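Long-range contacts in PlaB phospholipase (PDB 6ZTI), which probably hydrolyses phospholipids as an alpha/beta hydrolase of Legionella pneumophila, with its activity controlled by NAD(H)-mediated tetramerization: residues S136-L141 with N218-V223; K199-F204 with G268-I273; P262-S267 with H285-W290. All blocks are in the same frame, centred on the assembly; numbering follows the deposited sequence.

Contact 1 of 3, residues S136-L141 with N218-V223. Unlike the reference sequence in segment 218-223: Asn-218 (reference Asp). With SND (thionicotinamide-adenine-dinucleotide), chain H.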
loop_
_atom_site.group_PDB
_atom_site.type_symbol
_atom_site.label_atom_id
_atom_site.label_comp_id
_atom_site.label_asym_id
_atom_site.label_seq_id
_atom_site.Cartn_x
_atom_site.Cartn_y
_atom_site.Cartn_z
ATOM N N SER B 136 -8.777 -22.259 -4.452
ATOM C CA SER B 136 -8.269 -22.318 -5.818
ATOM C C SER B 136 -7.036 -21.437 -5.927
ATOM O O SER B 136 -7.073 -20.267 -5.540
ATOM C CB SER B 136 -9.310 -21.841 -6.835
ATOM O OG SER B 136 -8.704 -21.609 -8.100
ATOM N N ALA B 137 -5.954 -21.994 -6.470
ATOM C CA ALA B 137 -4.733 -21.218 -6.648
ATOM C C ALA B 137 -4.960 -20.008 -7.535
ATOM O O ALA B 137 -4.224 -19.019 -7.426
ATOM C CB ALA B 137 -3.641 -22.109 -7.237
ATOM N N LEU B 138 -5.978 -20.056 -8.397
ATOM C CA LEU B 138 -6.238 -18.976 -9.331
ATOM C C LEU B 138 -6.814 -17.736 -8.653
ATOM O O LEU B 138 -6.714 -16.637 -9.214
ATOM C CB LEU B 138 -7.205 -19.447 -10.414
ATOM C CG LEU B 138 -6.715 -20.429 -11.475
ATOM C CD1 LEU B 138 -7.867 -20.825 -12.371
ATOM C CD2 LEU B 138 -5.625 -19.787 -12.293
ATOM N N ALA B 139 -7.417 -17.884 -7.469
ATOM C CA ALA B 139 -8.134 -16.769 -6.853
ATOM C C ALA B 139 -7.205 -15.603 -6.567
ATOM O O ALA B 139 -7.595 -14.437 -6.714
ATOM C CB ALA B 139 -8.819 -17.229 -5.559
ATOM N N GLN B 140 -5.970 -15.890 -6.166
ATOM C CA GLN B 140 -5.036 -14.819 -5.860
ATOM C C GLN B 140 -4.750 -13.961 -7.088
ATOM O O GLN B 140 -4.574 -12.744 -6.962
ATOM C CB GLN B 140 -3.746 -15.402 -5.282
ATOM C CG GLN B 140 -2.768 -14.339 -4.842
ATOM C CD GLN B 140 -1.645 -14.885 -3.981
ATOM O OE1 GLN B 140 -0.536 -15.107 -4.457
ATOM N NE2 GLN B 140 -1.928 -15.090 -2.697
ATOM N N LEU B 141 -4.730 -14.556 -8.282
ATOM C CA LEU B 141 -4.570 -13.781 -9.507
ATOM C C LEU B 141 -5.596 -12.656 -9.637
ATOM O O LEU B 141 -5.455 -11.797 -10.511
ATOM C CB LEU B 141 -4.656 -14.687 -10.728
ATOM C CG LEU B 141 -3.695 -15.873 -10.727
ATOM C CD1 LEU B 141 -3.768 -16.586 -12.064
ATOM C CD2 LEU B 141 -2.250 -15.448 -10.432
ATOM N N ASN B 218 -7.632 -29.824 -12.343
ATOM C CA ASN B 218 -8.472 -29.857 -13.535
ATOM C C ASN B 218 -8.453 -28.531 -14.287
ATOM O O ASN B 218 -9.319 -28.287 -15.140
ATOM C CB ASN B 218 -9.909 -30.237 -13.171
ATOM C CG ASN B 218 -10.588 -29.204 -12.279
ATOM O OD1 ASN B 218 -10.057 -28.129 -12.030
ATOM N ND2 ASN B 218 -11.787 -29.533 -11.804
ATOM N N GLY B 219 -7.468 -27.684 -14.001
ATOM C CA GLY B 219 -7.380 -26.357 -14.552
ATOM C C GLY B 219 -7.837 -25.273 -13.603
ATOM O O GLY B 219 -7.482 -24.111 -13.802
ATOM N N VAL B 220 -8.618 -25.623 -12.581
ATOM C CA VAL B 220 -9.143 -24.625 -11.658
ATOM C C VAL B 220 -8.946 -25.072 -10.215
ATOM O O VAL B 220 -8.553 -24.270 -9.369
ATOM C CB VAL B 220 -10.630 -24.345 -11.944
ATOM C CG1 VAL B 220 -11.210 -23.391 -10.916
ATOM C CG2 VAL B 220 -10.802 -23.801 -13.334
ATOM N N VAL B 221 -9.229 -26.339 -9.913
ATOM C CA VAL B 221 -9.150 -26.859 -8.554
ATOM C C VAL B 221 -8.230 -28.065 -8.540
ATOM O O VAL B 221 -8.346 -28.960 -9.384
ATOM C CB VAL B 221 -10.538 -27.230 -7.994
ATOM C CG1 VAL B 221 -11.339 -25.982 -7.708
ATOM C CG2 VAL B 221 -11.294 -28.138 -8.960
ATOM N N ARG B 222 -7.323 -28.089 -7.577
ATOM C CA ARG B 222 -6.468 -29.241 -7.386
ATOM C C ARG B 222 -7.286 -30.386 -6.797
ATOM O O ARG B 222 -8.146 -30.171 -5.943
ATOM C CB ARG B 222 -5.311 -28.867 -6.460
ATOM C CG ARG B 222 -4.486 -27.691 -6.977
ATOM C CD ARG B 222 -3.672 -27.048 -5.889
ATOM N NE ARG B 222 -2.588 -26.250 -6.445
ATOM C CZ ARG B 222 -1.803 -25.434 -5.744
ATOM N NH1 ARG B 222 -1.981 -25.283 -4.443
ATOM N NH2 ARG B 222 -0.833 -24.758 -6.356
ATOM N N VAL B 223 -7.024 -31.610 -7.266
ATOM C CA VAL B 223 -7.706 -32.775 -6.698
ATOM C C VAL B 223 -7.660 -32.715 -5.179
ATOM O O VAL B 223 -8.660 -32.936 -4.491
ATOM C CB VAL B 223 -7.081 -34.082 -7.220
ATOM C CG1 VAL B 223 -7.722 -35.297 -6.550
ATOM C CG2 VAL B 223 -7.198 -34.195 -8.732
HETATM P PA SND H . 4.769 -13.968 -10.781
HETATM O O1A SND H . 5.886 -13.800 -9.804
HETATM O O2A SND H . 4.850 -15.099 -11.768
HETATM O O5B SND H . 4.501 -12.651 -11.669
HETATM C C5B SND H . 4.612 -11.375 -11.022
HETATM C C4B SND H . 3.857 -10.376 -11.861
HETATM O O4B SND H . 4.382 -10.372 -13.212
HETATM C C3B SND H . 2.359 -10.648 -11.987
HETATM O O3B SND H . 1.647 -9.420 -11.920
HETATM C C2B SND H . 2.247 -11.288 -13.369
HETATM O O2B SND H . 0.966 -11.103 -13.948
HETATM C C1B SND H . 3.313 -10.503 -14.125
HETATM N N9A SND H . 3.810 -11.175 -15.318
HETATM C C8A SND H . 4.661 -12.249 -15.367
HETATM N N7A SND H . 4.853 -12.726 -16.572
HETATM C C5A SND H . 4.069 -11.909 -17.376
HETATM C C6A SND H . 3.788 -11.928 -18.753
HETATM N N6A SND H . 4.347 -12.787 -19.611
HETATM N N1A SND H . 2.920 -11.008 -19.228
HETATM C C2A SND H . 2.399 -10.118 -18.380
HETATM N N3A SND H . 2.604 -9.995 -17.065
HETATM C C4A SND H . 3.439 -10.938 -16.620
HETATM O O3 SND H . 3.413 -14.146 -9.974
HETATM P PN SND H . 1.870 -14.274 -10.375
HETATM O O1N SND H . 1.813 -14.665 -11.804
HETATM O O2N SND H . 1.182 -13.050 -9.924
HETATM O O5D SND H . 1.438 -15.508 -9.441
HETATM C C5D SND H . 0.941 -15.271 -8.106
HETATM C C4D SND H . 1.454 -16.333 -7.157
HETATM O O4D SND H . 1.158 -17.653 -7.674
HETATM C C3D SND H . 2.960 -16.340 -6.899
HETATM O O3D SND H . 3.187 -16.831 -5.579
HETATM C C2D SND H . 3.462 -17.302 -7.977
HETATM O O2D SND H . 4.729 -17.885 -7.692
HETATM C C1D SND H . 2.355 -18.350 -7.920
HETATM N N1N SND H . 2.234 -19.047 -9.281
HETATM C C2N SND H . 1.499 -18.409 -10.206
HETATM C C3N SND H . 1.251 -19.008 -11.424
HETATM C C7N SND H . 0.319 -18.374 -12.394
HETATM S S7N SND H . -0.808 -19.283 -13.213
HETATM N N7N SND H . 0.404 -17.068 -12.540
HETATM C C4N SND H . 1.791 -20.264 -11.673
HETATM C C5N SND H . 2.567 -20.887 -10.712
HETATM C C6N SND H . 2.781 -20.257 -9.508
HETATM O O HOH W 1 -6.125 -24.482 -7.967
#
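Ser-136 reaches Val-220 with its hydroxyl. CB sits 3.6 Å from Val-220 O, already close to the carbonyl it serves. OG, anti to the backbone N (chi1 166°), donates to Val-220 O at 3.0 Å, approaching with a C=O...donor angle of 150° and tilted somewhat from the carbonyl plane. The same OG accepts from Leu-138 N at 3.2 Å, an ST turn that bends the chain into 137-141. Beside it a water accepts from Ala-137 N and donates to Val-220 O, a second path between the same two segments.

Leu-138 CD1 packs on the backbone, 3.6 Å from Gly-219 O, and on Val-220 CG2 at 4.3 Å, while Tyr-211 of the NAD site touches the same side chain. Ala-137 CB rests over one face of the Arg-222 guanidinium, off toward the rim and 4.0 Å from NH2; the charge itself is taken up by Asp-380 and Glu-214. On the other segment Asn-218, where the reference sequence has Asp, shapes the turn: OD1 accepts from Val-220 N and Val-221 N, an Asx turn and Asx motif in one. Farther along, Leu-141 CD2 comes within 3.8 Å of N7N of the bound thio-NAD, so the 136-141 turn also lines a dinucleotide pocket.

With a donor and an acceptor partner at once, Ser-136 OG is fixed in rotation, and Val-220 O is gripped twice, by hydroxyl and water, so polar bonds pin the two loops together beside the nucleotide.

Contact 2 of 3, residues K199-F204 with G268-I273; sequences KIDRQF and GKNIGI. With SND (thionicotinamide-adenine-dinucleotide), chain I.
Lys-199 meets Ile-271 first: its CG lies 3.9 Å from CD1, the two side chains crossing at about a right angle, before the lysine bends at chi2. Ile-200 points its side chain the other way, but its carbonyl O passes near the same CD1. Asp-201 carries the polar part. With CG anti to the backbone N (chi1 -172°) the carboxylate faces Asn-270, and OD2 accepts from ND2 through its syn lone pair at 3.3 Å; the bond is fairly straight (165°), with OD2 in the amide plane of the asparagine conformer described. A water donates a hydrogen bond to OD2, at a distance short enough to treat with caution, and accepts from Ile-271 N at 2.8 Å. The other oxygen, OD1, is met on its anti side, well out of the carboxylate plane, by Gln-203 N at 3.3 Å. Arg-202 belongs to the nucleotide site: its backbone O accepts from N7N of the bound thio-NAD at 3.1 Å, and its guanidinium forms a salt bridge with Glu-324 and a cation-pi contact with Tyr-335. In one pair of conformers, Asn-270 ND2 makes a weak and doubtful bond to Gln-203 OE1. Phe-204 ends the run, its CE2 edge 4.4 Å from Gly-268 CA. The Asp-201 to Gln-203 bond is an Asx turn, shaping the surface loop that contributes Arg-202 to NAD-binding sites completed by a second subunit.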
loop_
_atom_site.group_PDB
_atom_site.type_symbol
_atom_site.label_atom_id
_atom_site.label_comp_id
_atom_site.label_asym_id
_atom_site.label_seq_id
_atom_site.Cartn_x
_atom_site.Cartn_y
_atom_site.Cartn_z
ATOM N N LYS B 199 -8.157 -33.828 -15.558
ATOM C CA LYS B 199 -7.798 -33.630 -16.955
ATOM C C LYS B 199 -7.767 -32.134 -17.259
ATOM O O LYS B 199 -8.688 -31.406 -16.881
ATOM C CB LYS B 199 -8.822 -34.322 -17.862
ATOM C CG LYS B 199 -8.312 -34.709 -19.229
ATOM C CD LYS B 199 -7.398 -35.923 -19.137
ATOM C CE LYS B 199 -7.055 -36.456 -20.519
ATOM N NZ LYS B 199 -5.859 -37.346 -20.486
ATOM N N ILE B 200 -6.713 -31.668 -17.927
ATOM C CA ILE B 200 -6.670 -30.293 -18.415
ATOM C C ILE B 200 -7.337 -30.266 -19.776
ATOM O O ILE B 200 -7.045 -31.108 -20.634
ATOM C CB ILE B 200 -5.230 -29.761 -18.514
ATOM C CG1 ILE B 200 -4.514 -29.836 -17.166
ATOM C CG2 ILE B 200 -5.241 -28.326 -19.057
ATOM C CD1 ILE B 200 -5.232 -29.132 -16.023
ATOM N N ASP B 201 -8.244 -29.318 -19.981
ATOM C CA ASP B 201 -8.713 -29.062 -21.338
ATOM C C ASP B 201 -7.667 -28.147 -21.966
ATOM O O ASP B 201 -7.641 -26.937 -21.718
ATOM C CB ASP B 201 -10.109 -28.456 -21.380
ATOM C CG ASP B 201 -10.654 -28.373 -22.814
ATOM O OD1 ASP B 201 -9.833 -28.374 -23.751
ATOM O OD2 ASP B 201 -11.884 -28.324 -23.021
ATOM N N ARG B 202 -6.790 -28.737 -22.776
ATOM C CA ARG B 202 -5.584 -28.045 -23.215
ATOM C C ARG B 202 -5.875 -26.951 -24.229
ATOM O O ARG B 202 -4.978 -26.151 -24.518
ATOM C CB ARG B 202 -4.589 -29.072 -23.764
ATOM C CG ARG B 202 -4.198 -30.094 -22.691
ATOM C CD ARG B 202 -2.818 -30.681 -22.881
ATOM N NE ARG B 202 -2.487 -31.533 -21.755
ATOM C CZ ARG B 202 -1.960 -31.095 -20.618
ATOM N NH1 ARG B 202 -1.683 -29.806 -20.449
ATOM N NH2 ARG B 202 -1.711 -31.952 -19.644
ATOM N N GLN B 203 -7.100 -26.898 -24.761
ATOM C CA GLN B 203 -7.513 -25.775 -25.592
ATOM C C GLN B 203 -7.639 -24.486 -24.798
ATOM O O GLN B 203 -7.666 -23.407 -25.393
ATOM C CB GLN B 203 -8.861 -26.061 -26.260
ATOM C CG GLN B 203 -8.866 -27.224 -27.211
ATOM C CD GLN B 203 -10.133 -27.269 -28.053
ATOM O OE1 GLN B 203 -11.064 -26.487 -27.840
ATOM N NE2 GLN B 203 -10.169 -28.179 -29.020
ATOM N N PHE B 204 -7.733 -24.572 -23.476
ATOM C CA PHE B 204 -7.998 -23.414 -22.635
ATOM C C PHE B 204 -6.847 -23.164 -21.669
ATOM O O PHE B 204 -7.044 -22.741 -20.531
ATOM C CB PHE B 204 -9.311 -23.589 -21.873
ATOM C CG PHE B 204 -10.513 -23.793 -22.761
ATOM C CD1 PHE B 204 -10.510 -23.362 -24.082
ATOM C CD2 PHE B 204 -11.650 -24.416 -22.271
ATOM C CE1 PHE B 204 -11.619 -23.554 -24.901
ATOM C CE2 PHE B 204 -12.763 -24.608 -23.083
ATOM C CZ PHE B 204 -12.744 -24.176 -24.399
ATOM N N GLY B 268 -16.297 -26.374 -19.672
ATOM C CA GLY B 268 -16.269 -26.478 -21.116
ATOM C C GLY B 268 -17.130 -27.611 -21.635
ATOM O O GLY B 268 -17.320 -28.644 -20.979
ATOM N N LYS B 269 -17.663 -27.422 -22.847
ATOM C CA LYS B 269 -18.521 -28.446 -23.437
ATOM C C LYS B 269 -17.735 -29.681 -23.883
ATOM O O LYS B 269 -18.318 -30.764 -23.985
ATOM C CB LYS B 269 -19.315 -27.855 -24.613
ATOM C CG LYS B 269 -20.386 -26.852 -24.172
ATOM C CD LYS B 269 -21.461 -26.651 -25.220
ATOM C CE LYS B 269 -21.061 -25.618 -26.258
ATOM N NZ LYS B 269 -22.185 -25.345 -27.209
ATOM N N ASN B 270 -16.424 -29.559 -24.106
ATOM C CA ASN B 270 -15.627 -30.714 -24.520
ATOM C C ASN B 270 -15.586 -31.772 -23.423
ATOM O O ASN B 270 -16.038 -32.909 -23.615
ATOM C CB ASN B 270 -14.196 -30.288 -24.878
ATOM C CG ASN B 270 -14.129 -29.355 -26.073
ATOM O OD1 ASN B 270 -14.822 -29.547 -27.073
ATOM N ND2 ASN B 270 -13.269 -28.337 -25.978
ATOM N N ILE B 271 -15.029 -31.423 -22.262
ATOM C CA ILE B 271 -14.834 -32.417 -21.209
ATOM C C ILE B 271 -15.072 -31.848 -19.816
ATOM O O ILE B 271 -14.579 -32.389 -18.822
ATOM C CB ILE B 271 -13.420 -33.017 -21.305
ATOM C CG1 ILE B 271 -12.367 -31.911 -21.229
ATOM C CG2 ILE B 271 -13.248 -33.790 -22.597
ATOM C CD1 ILE B 271 -11.013 -32.421 -20.784
ATOM N N GLY B 272 -15.832 -30.762 -19.727
ATOM C CA GLY B 272 -16.179 -30.221 -18.424
ATOM C C GLY B 272 -16.957 -31.223 -17.588
ATOM O O GLY B 272 -17.863 -31.899 -18.079
ATOM N N ILE B 273 -16.622 -31.284 -16.292
ATOM C CA ILE B 273 -17.157 -32.345 -15.437
ATOM C C ILE B 273 -18.686 -32.388 -15.460
ATOM O O ILE B 273 -19.271 -33.474 -15.373
ATOM C CB ILE B 273 -16.617 -32.206 -14.004
ATOM C CG1 ILE B 273 -17.115 -33.359 -13.125
ATOM C CG2 ILE B 273 -17.019 -30.875 -13.398
ATOM C CD1 ILE B 273 -16.278 -33.589 -11.863
HETATM P PA SND I . 4.949 -23.731 -18.863
HETATM O O1A SND I . 3.702 -23.669 -19.700
HETATM O O2A SND I . 4.816 -24.462 -17.544
HETATM O O5B SND I . 5.509 -22.236 -18.573
HETATM C C5B SND I . 6.557 -21.944 -17.626
HETATM C C4B SND I . 6.390 -20.479 -17.304
HETATM O O4B SND I . 6.411 -19.723 -18.539
HETATM C C3B SND I . 5.072 -20.108 -16.633
HETATM O O3B SND I . 5.205 -18.954 -15.817
HETATM C C2B SND I . 4.167 -19.817 -17.826
HETATM O O2B SND I . 3.088 -18.960 -17.479
HETATM C C1B SND I . 5.154 -19.115 -18.762
HETATM N N9A SND I . 4.840 -19.217 -20.186
HETATM C C8A SND I . 4.341 -20.306 -20.852
HETATM N N7A SND I . 4.136 -20.102 -22.130
HETATM C C5A SND I . 4.528 -18.787 -22.322
HETATM C C6A SND I . 4.538 -17.953 -23.455
HETATM N N6A SND I . 4.117 -18.337 -24.662
HETATM N N1A SND I . 4.988 -16.688 -23.302
HETATM C C2A SND I . 5.391 -16.291 -22.092
HETATM N N3A SND I . 5.409 -16.980 -20.949
HETATM C C4A SND I . 4.967 -18.229 -21.132
HETATM O O3 SND I . 6.199 -24.307 -19.657
HETATM P PN SND I . 6.502 -25.415 -20.768
HETATM O O1N SND I . 5.681 -26.607 -20.478
HETATM O O2N SND I . 7.968 -25.563 -20.888
HETATM O O5D SND I . 5.913 -24.658 -22.039
HETATM C C5D SND I . 6.306 -24.964 -23.385
HETATM C C4D SND I . 5.165 -24.544 -24.274
HETATM O O4D SND I . 4.024 -25.403 -24.044
HETATM C C3D SND I . 4.672 -23.110 -24.062
HETATM O O3D SND I . 4.468 -22.519 -25.337
HETATM C C2D SND I . 3.385 -23.305 -23.256
HETATM O O2D SND I . 2.415 -22.281 -23.436
HETATM C C1D SND I . 2.887 -24.613 -23.842
HETATM N N1N SND I . 2.012 -25.305 -22.852
HETATM C C2N SND I . 0.764 -25.588 -23.261
HETATM C C3N SND I . -0.087 -26.296 -22.438
HETATM C C7N SND I . -1.485 -26.585 -22.851
HETATM S S7N SND I . -2.469 -27.532 -21.901
HETATM N N7N SND I . -1.895 -26.049 -23.981
HETATM C C4N SND I . 0.378 -26.706 -21.197
HETATM C C5N SND I . 1.660 -26.382 -20.794
HETATM C C6N SND I . 2.470 -25.671 -21.640
HETATM O O HOH W 2 -14.067 -28.831 -21.930
#

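Contact 3 of 3, residues P262-S267 with H285-W290; sequences PGLSHS and HPTAIW
Leu-264 faces the helix start at His-285 to Thr-287 because CG stands beside the backbone N and anti to the carbonyl carbon (chi1 -64°), and CD1 is then carried straight out (chi2 180°). CD1 reaches Thr-287 OG1 at 3.2 Å, a short approach of a methyl to an oxygen whose own hydrogen bond goes to Ile-273 O. The same methyl lies 4.3 Å from Pro-286 CB. The sister branch, CD2, touches the imidazole of His-285, 3.7 Å from CE1. One leucine fork therefore meets three consecutive residues.

His-285 is the N-cap of helix 286-296. Its ND1 accepts from Thr-287 N at 3.2 Å, with the donor almost in the ring plane, while NE2 pairs with Ser-276 OG. An accepting ND1 is consistent with the proton resting on NE2. Pro-286 fills the first turn, a place that suits proline, since an N-H in the first turn has no carbonyl of the same helix to bond to.

The loop 262-267 follows strand 257-261, the outermost strand, within this chain, of the parallel alpha/beta hydrolase sheet. Farther along this loop His-266 makes weak bonds to Ser-100 OG and to the side chain of Asn-218, a position that is Asp in the reference, an arrangement consistent with the Ser-His-Asp triad of the fold.

Nearer the strand, Pro-262 CD lies 4.2 Å from Pro-286 CB, and Pro-286 CG lies 3.9 Å from Pro-262 O. Thr-287 and Trp-290 carry the helix onto Leu-261, the tryptophan also packing on helix 300-320.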
loop_
_atom_site.group_PDB
_atom_site.type_symbol
_atom_site.label_atom_id
_atom_site.label_comp_id
_atom_site.label_asym_id
_atom_site.label_seq_id
_atom_site.Cartn_x
_atom_site.Cartn_y
_atom_site.Cartn_z
ATOM N N PRO B 262 -12.452 -40.274 -14.688
ATOM C CA PRO B 262 -11.527 -40.169 -15.825
ATOM C C PRO B 262 -11.970 -39.186 -16.899
ATOM O O PRO B 262 -13.142 -39.135 -17.287
ATOM C CB PRO B 262 -11.513 -41.597 -16.389
ATOM C CG PRO B 262 -12.896 -42.089 -16.120
ATOM C CD PRO B 262 -13.242 -41.516 -14.745
ATOM N N GLY B 263 -10.996 -38.429 -17.402
ATOM C CA GLY B 263 -11.143 -37.674 -18.633
ATOM C C GLY B 263 -11.900 -36.378 -18.523
ATOM O O GLY B 263 -12.402 -35.874 -19.533
ATOM N N LEU B 264 -11.982 -35.801 -17.335
ATOM C CA LEU B 264 -12.885 -34.691 -17.064
ATOM C C LEU B 264 -12.123 -33.490 -16.520
ATOM O O LEU B 264 -11.301 -33.630 -15.606
ATOM C CB LEU B 264 -13.966 -35.134 -16.079
ATOM C CG LEU B 264 -14.923 -36.239 -16.542
ATOM C CD1 LEU B 264 -15.897 -36.531 -15.437
ATOM C CD2 LEU B 264 -15.669 -35.832 -17.795
ATOM N N SER B 265 -12.408 -32.309 -17.078
ATOM C CA SER B 265 -11.809 -31.049 -16.664
ATOM C C SER B 265 -12.829 -30.259 -15.855
ATOM O O SER B 265 -13.920 -30.740 -15.552
ATOM C CB SER B 265 -11.341 -30.244 -17.874
ATOM O OG SER B 265 -12.452 -29.835 -18.666
ATOM N N HIS B 266 -12.493 -29.016 -15.517
ATOM C CA HIS B 266 -13.407 -28.230 -14.694
ATOM C C HIS B 266 -14.631 -27.772 -15.478
ATOM O O HIS B 266 -15.759 -27.846 -14.975
ATOM C CB HIS B 266 -12.685 -27.020 -14.110
ATOM C CG HIS B 266 -13.397 -26.394 -12.946
ATOM N ND1 HIS B 266 -13.499 -27.010 -11.717
ATOM C CD2 HIS B 266 -14.031 -25.203 -12.825
ATOM C CE1 HIS B 266 -14.167 -26.227 -10.888
ATOM N NE2 HIS B 266 -14.492 -25.120 -11.532
ATOM N N SER B 267 -14.427 -27.297 -16.708
ATOM C CA SER B 267 -15.420 -26.543 -17.445
ATOM C C SER B 267 -15.353 -26.911 -18.916
ATOM O O SER B 267 -14.476 -27.661 -19.358
ATOM C CB SER B 267 -15.186 -25.037 -17.265
ATOM O OG SER B 267 -15.304 -24.680 -15.907
ATOM N N HIS B 285 -21.458 -41.219 -19.660
ATOM C CA HIS B 285 -20.689 -40.127 -19.094
ATOM C C HIS B 285 -20.350 -40.446 -17.645
ATOM O O HIS B 285 -21.263 -40.724 -16.862
ATOM C CB HIS B 285 -21.491 -38.837 -19.166
ATOM C CG HIS B 285 -20.662 -37.602 -19.007
ATOM N ND1 HIS B 285 -20.042 -37.274 -17.824
ATOM C CD2 HIS B 285 -20.354 -36.617 -19.883
ATOM C CE1 HIS B 285 -19.383 -36.139 -17.978
ATOM N NE2 HIS B 285 -19.562 -35.717 -19.216
ATOM N N PRO B 286 -19.075 -40.423 -17.242
ATOM C CA PRO B 286 -18.765 -40.806 -15.853
ATOM C C PRO B 286 -19.516 -39.993 -14.822
ATOM O O PRO B 286 -20.000 -40.565 -13.843
ATOM C CB PRO B 286 -17.250 -40.582 -15.749
ATOM C CG PRO B 286 -16.757 -40.602 -17.148
ATOM C CD PRO B 286 -17.859 -40.059 -17.996
ATOM N N THR B 287 -19.619 -38.672 -15.001
ATOM C CA THR B 287 -20.302 -37.845 -14.011
ATOM C C THR B 287 -21.750 -38.290 -13.837
ATOM O O THR B 287 -22.222 -38.490 -12.714
ATOM C CB THR B 287 -20.260 -36.371 -14.423
ATOM O OG1 THR B 287 -18.915 -35.976 -14.700
ATOM C CG2 THR B 287 -20.821 -35.493 -13.313
ATOM N N ALA B 288 -22.473 -38.434 -14.947
ATOM C CA ALA B 288 -23.883 -38.802 -14.874
ATOM C C ALA B 288 -24.058 -40.174 -14.235
ATOM O O ALA B 288 -24.941 -40.369 -13.388
ATOM C CB ALA B 288 -24.492 -38.782 -16.274
ATOM N N ILE B 289 -23.216 -41.133 -14.626
ATOM C CA ILE B 289 -23.331 -42.493 -14.114
ATOM C C ILE B 289 -23.103 -42.525 -12.613
ATOM O O ILE B 289 -23.811 -43.223 -11.880
ATOM C CB ILE B 289 -22.352 -43.425 -14.854
ATOM C CG1 ILE B 289 -22.837 -43.686 -16.296
ATOM C CG2 ILE B 289 -22.189 -44.747 -14.090
ATOM C CD1 ILE B 289 -21.733 -44.122 -17.238
ATOM N N TRP B 290 -22.109 -41.782 -12.125
ATOM C CA TRP B 290 -21.812 -41.863 -10.701
ATOM C C TRP B 290 -22.715 -40.964 -9.870
ATOM O O TRP B 290 -22.951 -41.267 -8.696
ATOM C CB TRP B 290 -20.334 -41.547 -10.457
ATOM C CG TRP B 290 -19.500 -42.714 -10.853
ATOM C CD1 TRP B 290 -18.742 -42.838 -11.976
ATOM C CD2 TRP B 290 -19.394 -43.959 -10.158
ATOM N NE1 TRP B 290 -18.146 -44.076 -12.011
ATOM C CE2 TRP B 290 -18.536 -44.785 -10.907
ATOM C CE3 TRP B 290 -19.933 -44.450 -8.966
ATOM C CZ2 TRP B 290 -18.196 -46.072 -10.500
ATOM C CZ3 TRP B 290 -19.608 -45.729 -8.569
ATOM C CH2 TRP B 290 -18.740 -46.527 -9.333
#

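Overall arrangement
From the N terminus, contact 1 opens after strand 123-129 and closes at 218-223, at the start of helix 223-226, tying the loop after 123-129 to that after strand 191-197. Segment 199-204 falls within that span, yet its partner 268-273 lies beyond it, so contacts 1 and 2 cross; contact 2 ties the loop after 191-197 to the one after 257-261. Contact 3 starts inside contact 2 and joins this last loop to helix 286-296, crossing contact 2 but following contact 1 in series. Between contacts, Ile-200 CD1 packs on Gly-219, Asn-218 ND2 meets His-266 ND1, and Ile-271 O probably bonds to Ser-265 N. Contacts 1 and 2 border bound thio-NAD molecules; contact 3 lies away from them.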